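Rutinosidase (Aspergillus niger, PDB 6I1A) hydrolyses the glycosidic bond between rutinose and flavonoids such as rutin, and probably also takes part in beta-glucan turnover as a secreted family 5 glycoside hydrolase. Local coordinates at residues 95-100 and 138-143; 157-162 and 195-200; 189-194 and 221-226. All coordinates share one frame; numbering follows the deposited sequence.

Contact 1 (95-100 and 138-143); sequences TTYAAW and SLPGGV
Y97 packs on S138, L139 and P140 in a buried loop-to-loop contact of a TIM barrel. The two loops follow the neighbouring parallel strands 90-95 and 131-136, so the contact lies at the C-terminal end of the strands. The backbones run closest where T96 faces S138, their CA atoms 5.2 Å apart. One hydrogen bond crosses between the segments: Y97 N donates to S138 OG over 3.2 Å, with an N-H...O angle of 153°. The hydroxyl also lies 3.3 Å from T96 CA.

The aromatic part is a CH-pi contact. P140 CG stands 4.0 Å from the centroid of the Y97 ring and 13° off its normal, over the centre of that face, and the two side chains slide past each other in opposite directions. The Y97 first torsion (62°) sets CG between its own N and carbonyl carbon, and from there CG meets P140 CD at 3.7 Å. Y97 CD2 comes within 3.3 Å of L139 C, obliquely to the ring. The type II turn from L139 to G142 carries P140, and its G142 N is hydrogen-bonded to L139 O.

At the far end of the ring, Y97 OH hydrogen-bonds to E150 and S106, while the same E150 carboxylate oxygen is also hydrogen-bonded to the backbone N of G141. S138 O is buried by the contact without a polar partner, probably at some energetic cost. Y97, in contrast, is gripped at its backbone N, its ring face and its hydroxyl, which should leave the ring little freedom to rotate.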
loop_
_atom_site.group_PDB
_atom_site.type_symbol
_atom_site.label_atom_id
_atom_site.label_comp_id
_atom_site.label_asym_id
_atom_site.label_seq_id
_atom_site.Cartn_x
_atom_site.Cartn_y
_atom_site.Cartn_z
ATOM N N THR A 95 -1.416 -10.756 -26.017
ATOM C CA THR A 95 -0.956 -11.891 -26.823
ATOM C C THR A 95 0.133 -12.623 -26.046
ATOM O O THR A 95 0.864 -12.017 -25.222
ATOM C CB THR A 95 -0.432 -11.415 -28.175
ATOM O OG1 THR A 95 0.773 -10.626 -28.073
ATOM C CG2 THR A 95 -1.441 -10.619 -28.966
ATOM N N THR A 96 0.296 -13.922 -26.323
ATOM C CA THR A 96 1.513 -14.610 -25.855
ATOM C C THR A 96 2.657 -14.282 -26.825
ATOM O O THR A 96 2.415 -13.973 -27.990
ATOM C CB THR A 96 1.357 -16.113 -25.735
ATOM O OG1 THR A 96 1.292 -16.656 -27.066
ATOM C CG2 THR A 96 0.109 -16.499 -24.957
ATOM N N TYR A 97 3.873 -14.438 -26.360
ATOM C CA TYR A 97 5.024 -14.219 -27.292
ATOM C C TYR A 97 4.956 -15.248 -28.421
ATOM O O TYR A 97 5.556 -15.003 -29.480
ATOM C CB TYR A 97 6.390 -14.245 -26.605
ATOM C CG TYR A 97 6.757 -15.535 -25.953
ATOM C CD1 TYR A 97 7.187 -16.619 -26.725
ATOM C CD2 TYR A 97 6.636 -15.732 -24.579
ATOM C CE1 TYR A 97 7.538 -17.810 -26.152
ATOM C CE2 TYR A 97 6.962 -16.955 -24.004
ATOM C CZ TYR A 97 7.436 -17.996 -24.800
ATOM O OH TYR A 97 7.721 -19.215 -24.236
ATOM N N ALA A 98 4.354 -16.406 -28.175
ATOM C CA ALA A 98 4.333 -17.529 -29.134
ATOM C C ALA A 98 3.453 -17.192 -30.322
ATOM O O ALA A 98 3.477 -17.918 -31.347
ATOM C CB ALA A 98 3.903 -18.787 -28.444
ATOM N N ALA A 99 2.621 -16.152 -30.276
ATOM C CA ALA A 99 1.889 -15.649 -31.438
ATOM C C ALA A 99 2.916 -15.144 -32.481
ATOM O O ALA A 99 2.576 -15.053 -33.691
ATOM C CB ALA A 99 0.953 -14.547 -31.030
ATOM N N TRP A 100 4.067 -14.695 -32.002
ATOM C CA TRP A 100 5.010 -13.854 -32.769
ATOM C C TRP A 100 6.222 -14.656 -33.188
ATOM O O TRP A 100 6.772 -14.384 -34.305
ATOM C CB TRP A 100 5.369 -12.581 -31.984
ATOM C CG TRP A 100 4.150 -11.792 -31.611
ATOM C CD1 TRP A 100 3.522 -11.791 -30.388
ATOM C CD2 TRP A 100 3.374 -10.946 -32.462
ATOM N NE1 TRP A 100 2.439 -10.987 -30.433
ATOM C CE2 TRP A 100 2.309 -10.451 -31.688
ATOM C CE3 TRP A 100 3.489 -10.507 -33.791
ATOM C CZ2 TRP A 100 1.366 -9.570 -32.226
ATOM C CZ3 TRP A 100 2.548 -9.655 -34.297
ATOM C CH2 TRP A 100 1.495 -9.187 -33.520
ATOM N N SER A 138 3.338 -12.133 -22.322
ATOM C CA SER A 138 4.456 -12.976 -21.878
ATOM C C SER A 138 5.687 -12.682 -22.735
ATOM O O SER A 138 5.532 -12.286 -23.895
ATOM C CB SER A 138 4.118 -14.456 -21.971
ATOM O OG SER A 138 3.443 -14.772 -23.179
ATOM N N LEU A 139 6.846 -12.968 -22.174
ATOM C CA LEU A 139 8.122 -12.937 -22.958
ATOM C C LEU A 139 8.879 -14.215 -22.635
ATOM O O LEU A 139 8.680 -14.853 -21.605
ATOM C CB LEU A 139 8.975 -11.724 -22.604
ATOM C CG LEU A 139 8.384 -10.366 -22.967
ATOM C CD1 LEU A 139 9.259 -9.246 -22.422
ATOM C CD2 LEU A 139 8.177 -10.248 -24.483
ATOM N N PRO A 140 9.770 -14.645 -23.570
ATOM C CA PRO A 140 10.537 -15.857 -23.389
ATOM C C PRO A 140 11.246 -15.925 -22.043
ATOM O O PRO A 140 11.893 -14.964 -21.610
ATOM C CB PRO A 140 11.515 -15.836 -24.586
ATOM C CG PRO A 140 10.727 -15.089 -25.665
ATOM C CD PRO A 140 10.008 -14.012 -24.879
ATOM N N GLY A 141 11.054 -17.035 -21.325
ATOM C CA GLY A 141 11.666 -17.322 -20.037
ATOM C C GLY A 141 10.796 -16.952 -18.833
ATOM O O GLY A 141 10.995 -17.527 -17.782
ATOM N N GLY A 142 9.844 -16.065 -19.041
ATOM C CA GLY A 142 8.907 -15.761 -17.955
ATOM C C GLY A 142 9.293 -14.492 -17.218
ATOM O O GLY A 142 10.416 -14.395 -16.715
ATOM N N VAL A 143 8.339 -13.557 -17.107
ATOM C CA VAL A 143 8.644 -12.244 -16.518
ATOM C C VAL A 143 8.060 -12.054 -15.106
ATOM O O VAL A 143 8.354 -10.995 -14.523
ATOM C CB VAL A 143 8.190 -11.072 -17.401
ATOM C CG1 VAL A 143 8.828 -11.123 -18.796
ATOM C CG2 VAL A 143 6.708 -11.023 -17.545
#

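Contact 2 (157-162 and 195-200); sequences WFYNET and PADNNT. With NAG (2-acetamido-2-deoxy-beta-D-glucopyranose), chain D; NAG (2-acetamido-2-deoxy-beta-D-glucopyranose), chain F; NAG (2-acetamido-2-deoxy-beta-D-glucopyranose), chain E; EDO (1,2-ethanediol), chain O.
F158 and D197 mark the closest backbone approach, with CA atoms 7.7 Å apart. Segment 157-162 makes a type II turn from W157 to N160 and then enters helix 161-179; segment 195-200 is an irregular loop.

The F158 ring sits between two groups on opposite faces. D197 CB lies 3.9 Å from its centroid and 12° off the normal, a CH-pi contact, and W157 CE3 of the same segment as F158 stands over the centre of the other face. F158 CE2 approaches A196 O at 3.6 Å, and F158 CZ meets P195 CB at 4.3 Å.

The contact joins the loops after strands 131-136 and 187-190 of the TIM barrel; P195 ends an Asn-Glu-Pro sequence that matches the family 5 signature. D197 OD2 is hydrogen-bonded to T212 OG1 and accepts from a water (2.6 Å) that lies 2.5 Å from Y159 OH; Y159 has two conformers, so its part is doubtful.

Two N-glycosylation sequons flank the packing. N160 caps helix 161-179, its OD1 accepting from H163 N, and N160 ND2 is covalently bonded (1.5 Å) to C1 of an N-acetylglucosamine. T162 OG1 accepts a hydrogen bond from N2 of that sugar at 3.0 Å; N198 ND2 bears a second glycan.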
loop_
_atom_site.group_PDB
_atom_site.type_symbol
_atom_site.label_atom_id
_atom_site.label_comp_id
_atom_site.label_asym_id
_atom_site.label_seq_id
_atom_site.Cartn_x
_atom_site.Cartn_y
_atom_site.Cartn_z
ATOM N N TRP A 157 13.471 -14.974 -17.573
ATOM C CA TRP A 157 13.738 -13.832 -18.462
ATOM C C TRP A 157 14.774 -12.862 -17.877
ATOM O O TRP A 157 15.608 -12.307 -18.606
ATOM C CB TRP A 157 12.434 -13.120 -18.736
ATOM C CG TRP A 157 12.510 -11.906 -19.610
ATOM C CD1 TRP A 157 12.412 -11.899 -20.967
ATOM C CD2 TRP A 157 12.547 -10.542 -19.183
ATOM N NE1 TRP A 157 12.453 -10.610 -21.423
ATOM C CE2 TRP A 157 12.484 -9.744 -20.350
ATOM C CE3 TRP A 157 12.580 -9.892 -17.955
ATOM C CZ2 TRP A 157 12.546 -8.355 -20.341
ATOM C CZ3 TRP A 157 12.578 -8.510 -17.939
ATOM C CH2 TRP A 157 12.513 -7.750 -19.096
ATOM N N PHE A 158 14.700 -12.602 -16.570
ATOM C CA PHE A 158 15.556 -11.614 -15.935
ATOM C C PHE A 158 17.048 -11.969 -16.105
ATOM O O PHE A 158 17.444 -13.119 -15.810
ATOM C CB PHE A 158 15.252 -11.455 -14.442
ATOM C CG PHE A 158 13.922 -10.775 -14.211
ATOM C CD1 PHE A 158 13.871 -9.400 -14.135
ATOM C CD2 PHE A 158 12.777 -11.517 -13.997
ATOM C CE1 PHE A 158 12.646 -8.752 -14.003
ATOM C CE2 PHE A 158 11.561 -10.864 -13.797
ATOM C CZ PHE A 158 11.519 -9.489 -13.781
ATOM N N TYR A 159 17.830 -10.973 -16.508
ATOM C CA TYR A 159 19.330 -10.992 -16.561
ATOM C C TYR A 159 19.826 -12.039 -17.568
ATOM O O TYR A 159 21.003 -12.450 -17.487
ATOM C CB TYR A 159 19.914 -11.314 -15.184
ATOM C CG TYR A 159 19.198 -10.650 -14.032
ATOM C CD1 TYR A 159 19.047 -9.283 -13.983
ATOM C CD2 TYR A 159 18.662 -11.400 -13.005
ATOM C CE1 TYR A 159 18.380 -8.664 -12.931
ATOM C CE2 TYR A 159 17.989 -10.814 -11.939
ATOM C CZ TYR A 159 17.814 -9.442 -11.925
ATOM O OH TYR A 159 17.108 -8.899 -10.872
ATOM N N ASN A 160 18.986 -12.469 -18.496
ATOM C CA ASN A 160 19.328 -13.568 -19.414
ATOM C C ASN A 160 19.369 -13.045 -20.846
ATOM O O ASN A 160 18.332 -12.636 -21.412
ATOM C CB ASN A 160 18.395 -14.734 -19.174
ATOM C CG ASN A 160 18.629 -15.916 -20.093
ATOM O OD1 ASN A 160 18.690 -15.791 -21.331
ATOM N ND2 ASN A 160 18.738 -17.076 -19.450
ATOM N N GLU A 161 20.555 -13.094 -21.487
ATOM C CA GLU A 161 20.711 -12.524 -22.830
ATOM C C GLU A 161 20.029 -13.357 -23.897
ATOM O O GLU A 161 19.646 -12.778 -24.934
ATOM C CB GLU A 161 22.199 -12.437 -23.181
ATOM C CG GLU A 161 22.503 -11.618 -24.415
ATOM C CD GLU A 161 24.017 -11.399 -24.524
ATOM O OE1 GLU A 161 24.521 -10.551 -23.733
ATOM O OE2 GLU A 161 24.677 -12.133 -25.281
ATOM N N THR A 162 19.894 -14.660 -23.714
ATOM C CA THR A 162 19.125 -15.477 -24.677
ATOM C C THR A 162 17.686 -14.977 -24.744
ATOM O O THR A 162 17.129 -14.667 -25.826
ATOM C CB THR A 162 19.073 -16.958 -24.273
ATOM O OG1 THR A 162 20.405 -17.448 -24.118
ATOM C CG2 THR A 162 18.268 -17.849 -25.200
ATOM N N PRO A 195 6.065 -7.206 -15.202
ATOM C CA PRO A 195 7.298 -7.872 -14.791
ATOM C C PRO A 195 7.424 -7.820 -13.268
ATOM O O PRO A 195 7.140 -6.778 -12.638
ATOM C CB PRO A 195 8.396 -7.036 -15.494
ATOM C CG PRO A 195 7.761 -5.659 -15.640
ATOM C CD PRO A 195 6.303 -5.935 -15.887
ATOM N N ALA A 196 7.889 -8.898 -12.653
ATOM C CA ALA A 196 8.035 -8.993 -11.188
ATOM C C ALA A 196 9.068 -10.057 -10.876
ATOM O O ALA A 196 8.904 -11.173 -11.347
ATOM C CB ALA A 196 6.710 -9.284 -10.569
ATOM N N ASP A 197 10.079 -9.680 -10.086
ATOM C CA ASP A 197 11.144 -10.610 -9.685
ATOM C C ASP A 197 11.094 -10.912 -8.208
ATOM O O ASP A 197 12.032 -11.633 -7.720
ATOM C CB ASP A 197 12.541 -10.111 -10.054
ATOM C CG ASP A 197 12.944 -8.901 -9.281
ATOM O OD1 ASP A 197 12.061 -8.202 -8.784
ATOM O OD2 ASP A 197 14.172 -8.615 -9.192
ATOM N N ASN A 198 10.137 -10.389 -7.435
ATOM C CA ASN A 198 10.159 -10.546 -5.953
ATOM C C ASN A 198 8.813 -11.029 -5.457
ATOM O O ASN A 198 8.483 -10.769 -4.260
ATOM C CB ASN A 198 10.561 -9.274 -5.267
ATOM C CG ASN A 198 10.907 -9.491 -3.817
ATOM O OD1 ASN A 198 11.531 -10.497 -3.472
ATOM N ND2 ASN A 198 10.458 -8.558 -2.951
ATOM N N ASN A 199 8.065 -11.779 -6.244
ATOM C CA ASN A 199 6.692 -12.219 -5.910
ATOM C C ASN A 199 6.610 -13.723 -5.614
ATOM O O ASN A 199 5.520 -14.296 -5.773
ATOM C CB ASN A 199 5.715 -11.778 -6.995
ATOM C CG ASN A 199 6.015 -12.397 -8.349
ATOM O OD1 ASN A 199 7.172 -12.336 -8.759
ATOM N ND2 ASN A 199 5.006 -12.936 -8.987
ATOM N N THR A 200 7.659 -14.323 -5.064
ATOM C CA THR A 200 7.515 -15.733 -4.618
ATOM C C THR A 200 6.479 -15.803 -3.496
ATOM O O THR A 200 5.712 -16.773 -3.489
ATOM C CB THR A 200 8.824 -16.346 -4.175
ATOM O OG1 THR A 200 9.349 -15.569 -3.123
ATOM C CG2 THR A 200 9.844 -16.351 -5.277
HETATM C C1 NAG D . 18.778 -18.317 -20.218
HETATM C C2 NAG D . 20.123 -18.993 -20.450
HETATM C C3 NAG D . 19.820 -20.322 -21.158
HETATM C C4 NAG D . 18.862 -21.130 -20.336
HETATM C C5 NAG D . 17.539 -20.411 -20.054
HETATM C C6 NAG D . 16.642 -21.140 -19.045
HETATM C C7 NAG D . 22.099 -17.636 -20.795
HETATM C C8 NAG D . 22.825 -16.829 -21.815
HETATM N N2 NAG D . 20.993 -18.186 -21.242
HETATM O O3 NAG D . 21.061 -21.099 -21.206
HETATM O O4 NAG D . 18.477 -22.336 -21.065
HETATM O O5 NAG D . 17.881 -19.142 -19.477
HETATM O O6 NAG D . 15.367 -20.490 -19.115
HETATM O O7 NAG D . 22.477 -17.815 -19.630
HETATM C C1 NAG F . 10.715 -8.733 -1.528
HETATM C C2 NAG F . 11.067 -7.399 -0.853
HETATM C C3 NAG F . 11.120 -7.653 0.696
HETATM C C4 NAG F . 9.832 -8.265 1.188
HETATM C C5 NAG F . 9.599 -9.570 0.460
HETATM C C6 NAG F . 8.325 -10.241 0.881
HETATM C C7 NAG F . 12.398 -5.832 -2.156
HETATM C C8 NAG F . 13.801 -5.367 -2.495
HETATM N N2 NAG F . 12.312 -6.873 -1.359
HETATM O O3 NAG F . 11.274 -6.361 1.335
HETATM O O4 NAG F . 10.015 -8.626 2.595
HETATM O O5 NAG F . 9.515 -9.243 -0.967
HETATM O O6 NAG F . 8.216 -11.572 0.374
HETATM O O7 NAG F . 11.401 -5.294 -2.663
HETATM C C1 NAG E . 22.300 -12.012 -28.563
HETATM C C2 NAG E . 23.321 -13.180 -28.540
HETATM C C3 NAG E . 24.699 -12.565 -28.879
HETATM C C4 NAG E . 24.679 -11.739 -30.129
HETATM C C5 NAG E . 23.572 -10.698 -30.008
HETATM C C6 NAG E . 23.483 -9.844 -31.236
HETATM C C7 NAG E . 22.905 -14.964 -26.937
HETATM C C8 NAG E . 23.056 -15.378 -25.522
HETATM N N2 NAG E . 23.382 -13.752 -27.237
HETATM O O3 NAG E . 25.730 -13.596 -28.896
HETATM O O4 NAG E . 25.980 -11.016 -30.193
HETATM O O5 NAG E . 22.331 -11.422 -29.871
HETATM O O6 NAG E . 23.245 -10.695 -32.327
HETATM O O7 NAG E . 22.306 -15.682 -27.772
HETATM C C1 EDO O . 3.870 -18.261 -8.648
HETATM O O1 EDO O . 3.016 -18.814 -7.642
HETATM C C2 EDO O . 4.270 -16.921 -8.158
HETATM O O2 EDO O . 4.770 -16.905 -6.826
HETATM O O HOH W 1 16.058 -10.364 -9.133
#

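Contact 3 (189-194 and 221-226); sequences LEPINE and KYIRAV. With EDO (1,2-ethanediol), chain K.
Y222 meets P191 with its phenol end, and I192 CB lies obliquely to its ring. The hydroxyl donates to the backbone carbonyl of P191, Y222 OH to P191 O at 2.8 Å, with a C=O...O angle of 131° and the donor tilted 29° out of the carbonyl plane. Seen from the tyrosine, that oxygen lies at the ring edge, near its plane. The CB of Y222 already points toward 189-194, and the first torsion (173°) sets CG anti to the backbone N, so that the ring leaves the helix on that side. I192 CB comes to 4.0 Å from Y222 CE2. One ring face is covered from within the helix: V226 CG2, one turn further on, stands 3.6 Å above the plane, offset toward the rim.

Next to this bond the P191 ring packs on the helix. I223 comes across it at about a right angle, bringing its CD1 to 3.8 Å from P191 CG, and the same methyl lies 4.0 Å from I192 CG2. V226 CG1 is 3.9 Å from P191 CG. A looser touch, L189 CD2 to V226 CG1 at 4.3 Å, extends the patch back to strand 187-190.

Strand and helix belong to one beta-alpha unit of the TIM barrel: helix 213-233 packs against strand 187-190 and the residues that follow it. Helix 161-179 adds to the apolar layer, with I171 touching both P191 and Y222.

The polar residues of 189-194 turn elsewhere. E190 forms a salt bridge with R92, which also hydrogen-bonds to N193. E194, in the Asn-Glu-Pro sequence that in relatives carries the acid/base glutamate, hydrogen-bonds to H266 and holds an ethanediol, probably from crystallisation, through both carboxylate oxygens.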
loop_
_atom_site.group_PDB
_atom_site.type_symbol
_atom_site.label_atom_id
_atom_site.label_comp_id
_atom_site.label_asym_id
_atom_site.label_seq_id
_atom_site.Cartn_x
_atom_site.Cartn_y
_atom_site.Cartn_z
ATOM N N LEU A 189 2.349 0.028 -29.227
ATOM C CA LEU A 189 3.091 -1.200 -28.921
ATOM C C LEU A 189 3.412 -1.262 -27.426
ATOM O O LEU A 189 4.072 -0.344 -26.879
ATOM C CB LEU A 189 4.400 -1.171 -29.739
ATOM C CG LEU A 189 5.176 -2.459 -29.822
ATOM C CD1 LEU A 189 6.142 -2.454 -31.058
ATOM C CD2 LEU A 189 5.990 -2.660 -28.620
ATOM N N GLU A 190 2.966 -2.324 -26.765
ATOM C CA GLU A 190 3.216 -2.550 -25.335
ATOM C C GLU A 190 4.075 -3.796 -25.152
ATOM O O GLU A 190 3.599 -4.935 -25.314
ATOM C CB GLU A 190 1.899 -2.747 -24.569
ATOM C CG GLU A 190 2.123 -2.831 -23.077
ATOM C CD GLU A 190 0.873 -2.699 -22.254
ATOM O OE1 GLU A 190 -0.221 -3.089 -22.714
ATOM O OE2 GLU A 190 0.983 -2.104 -21.146
ATOM N N PRO A 191 5.396 -3.618 -24.892
ATOM C CA PRO A 191 6.329 -4.747 -25.010
ATOM C C PRO A 191 6.562 -5.612 -23.772
ATOM O O PRO A 191 7.320 -6.580 -23.824
ATOM C CB PRO A 191 7.630 -3.979 -25.361
ATOM C CG PRO A 191 7.541 -2.718 -24.592
ATOM C CD PRO A 191 6.074 -2.331 -24.790
ATOM N N ILE A 192 5.892 -5.276 -22.669
ATOM C CA ILE A 192 5.973 -6.135 -21.469
ATOM C C ILE A 192 4.712 -5.897 -20.641
ATOM O O ILE A 192 4.089 -4.822 -20.759
ATOM C CB ILE A 192 7.269 -5.857 -20.655
ATOM C CG1 ILE A 192 7.641 -7.025 -19.718
ATOM C CG2 ILE A 192 7.208 -4.542 -19.913
ATOM C CD1 ILE A 192 9.121 -6.975 -19.287
ATOM N N ASN A 193 4.396 -6.885 -19.799
ATOM C CA ASN A 193 3.221 -6.800 -18.898
ATOM C C ASN A 193 3.590 -7.338 -17.538
ATOM O O ASN A 193 4.036 -8.497 -17.422
ATOM C CB ASN A 193 2.079 -7.609 -19.479
ATOM C CG ASN A 193 0.854 -7.513 -18.596
ATOM O OD1 ASN A 193 0.162 -6.499 -18.632
ATOM N ND2 ASN A 193 0.587 -8.563 -17.808
ATOM N N GLU A 194 3.464 -6.521 -16.484
ATOM C CA GLU A 194 3.609 -6.913 -15.074
ATOM C C GLU A 194 4.879 -7.734 -14.824
ATOM O O GLU A 194 4.829 -8.793 -14.184
ATOM C CB GLU A 194 2.342 -7.609 -14.578
ATOM C CG GLU A 194 1.130 -6.732 -14.606
ATOM C CD GLU A 194 -0.128 -7.423 -14.087
ATOM O OE1 GLU A 194 -0.080 -8.553 -13.563
ATOM O OE2 GLU A 194 -1.207 -6.700 -14.068
ATOM N N LYS A 221 16.635 -1.687 -19.138
ATOM C CA LYS A 221 17.498 -2.046 -20.278
ATOM C C LYS A 221 16.612 -2.479 -21.444
ATOM O O LYS A 221 16.832 -2.101 -22.595
ATOM C CB LYS A 221 18.472 -3.152 -19.846
ATOM C CG LYS A 221 19.342 -3.727 -20.936
ATOM C CD LYS A 221 20.089 -4.979 -20.468
ATOM C CE LYS A 221 20.723 -5.774 -21.597
ATOM N NZ LYS A 221 21.804 -4.961 -22.191
ATOM N N TYR A 222 15.619 -3.330 -21.152
ATOM C CA TYR A 222 14.735 -3.863 -22.207
ATOM C C TYR A 222 13.890 -2.747 -22.793
ATOM O O TYR A 222 13.790 -2.626 -24.026
ATOM C CB TYR A 222 13.864 -4.966 -21.621
ATOM C CG TYR A 222 12.809 -5.470 -22.550
ATOM C CD1 TYR A 222 13.120 -6.123 -23.711
ATOM C CD2 TYR A 222 11.447 -5.257 -22.269
ATOM C CE1 TYR A 222 12.121 -6.619 -24.540
ATOM C CE2 TYR A 222 10.445 -5.720 -23.119
ATOM C CZ TYR A 222 10.776 -6.416 -24.257
ATOM O OH TYR A 222 9.830 -6.928 -25.081
ATOM N N ILE A 223 13.245 -1.936 -21.955
ATOM C CA ILE A 223 12.366 -0.876 -22.506
ATOM C C ILE A 223 13.186 0.133 -23.337
ATOM O O ILE A 223 12.733 0.598 -24.387
ATOM C CB ILE A 223 11.556 -0.183 -21.420
ATOM C CG1 ILE A 223 10.656 -1.182 -20.658
ATOM C CG2 ILE A 223 10.743 0.949 -22.049
ATOM C CD1 ILE A 223 9.595 -1.829 -21.531
ATOM N N ARG A 224 14.359 0.465 -22.874
ATOM C CA ARG A 224 15.244 1.366 -23.661
ATOM C C ARG A 224 15.560 0.712 -25.002
ATOM O O ARG A 224 15.559 1.432 -26.024
ATOM C CB ARG A 224 16.514 1.664 -22.866
ATOM C CG ARG A 224 16.310 2.698 -21.792
ATOM C CD ARG A 224 17.588 2.958 -21.016
ATOM N NE ARG A 224 17.423 4.185 -20.246
ATOM C CZ ARG A 224 18.083 4.498 -19.150
ATOM N NH1 ARG A 224 17.809 5.648 -18.533
ATOM N NH2 ARG A 224 19.039 3.698 -18.658
ATOM N N ALA A 225 15.850 -0.577 -25.043
ATOM C CA ALA A 225 16.106 -1.240 -26.319
ATOM C C ALA A 225 14.883 -1.233 -27.241
ATOM O O ALA A 225 15.000 -1.076 -28.485
ATOM C CB ALA A 225 16.598 -2.627 -26.109
ATOM N N VAL A 226 13.691 -1.465 -26.665
ATOM C CA VAL A 226 12.458 -1.454 -27.471
ATOM C C VAL A 226 12.188 -0.035 -28.019
ATOM O O VAL A 226 11.871 0.110 -29.180
ATOM C CB VAL A 226 11.252 -1.955 -26.648
ATOM C CG1 VAL A 226 9.971 -1.661 -27.440
ATOM C CG2 VAL A 226 11.432 -3.428 -26.317
HETATM C C1 EDO K . -2.871 -9.625 -11.880
HETATM O O1 EDO K . -2.251 -9.849 -13.115
HETATM C C2 EDO K . -3.556 -8.303 -11.886
HETATM O O2 EDO K . -2.640 -7.173 -11.825
#

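From the N terminus, contact 1 comes first, closing a loop of 37 residues that holds helix 113-128 and strand 131-136. Contact 2 follows in series, closing 32 residues with most of helix 161-179 and strand 187-190, yet the two touch: V143 O lies 2.8 Å from A196 N, a probable hydrogen bond. Contact 3, which closes 26 residues, starts inside the span of contact 2 and ends beyond it, so these two cross, and W157 CH2 packs against I192 CD1 at 3.5 Å. L139 in turn rests on P191, I192 and Y222. Together the contacts tie the loops after strands 90-95, 131-136 and 187-190 to each other and to helix 213-233.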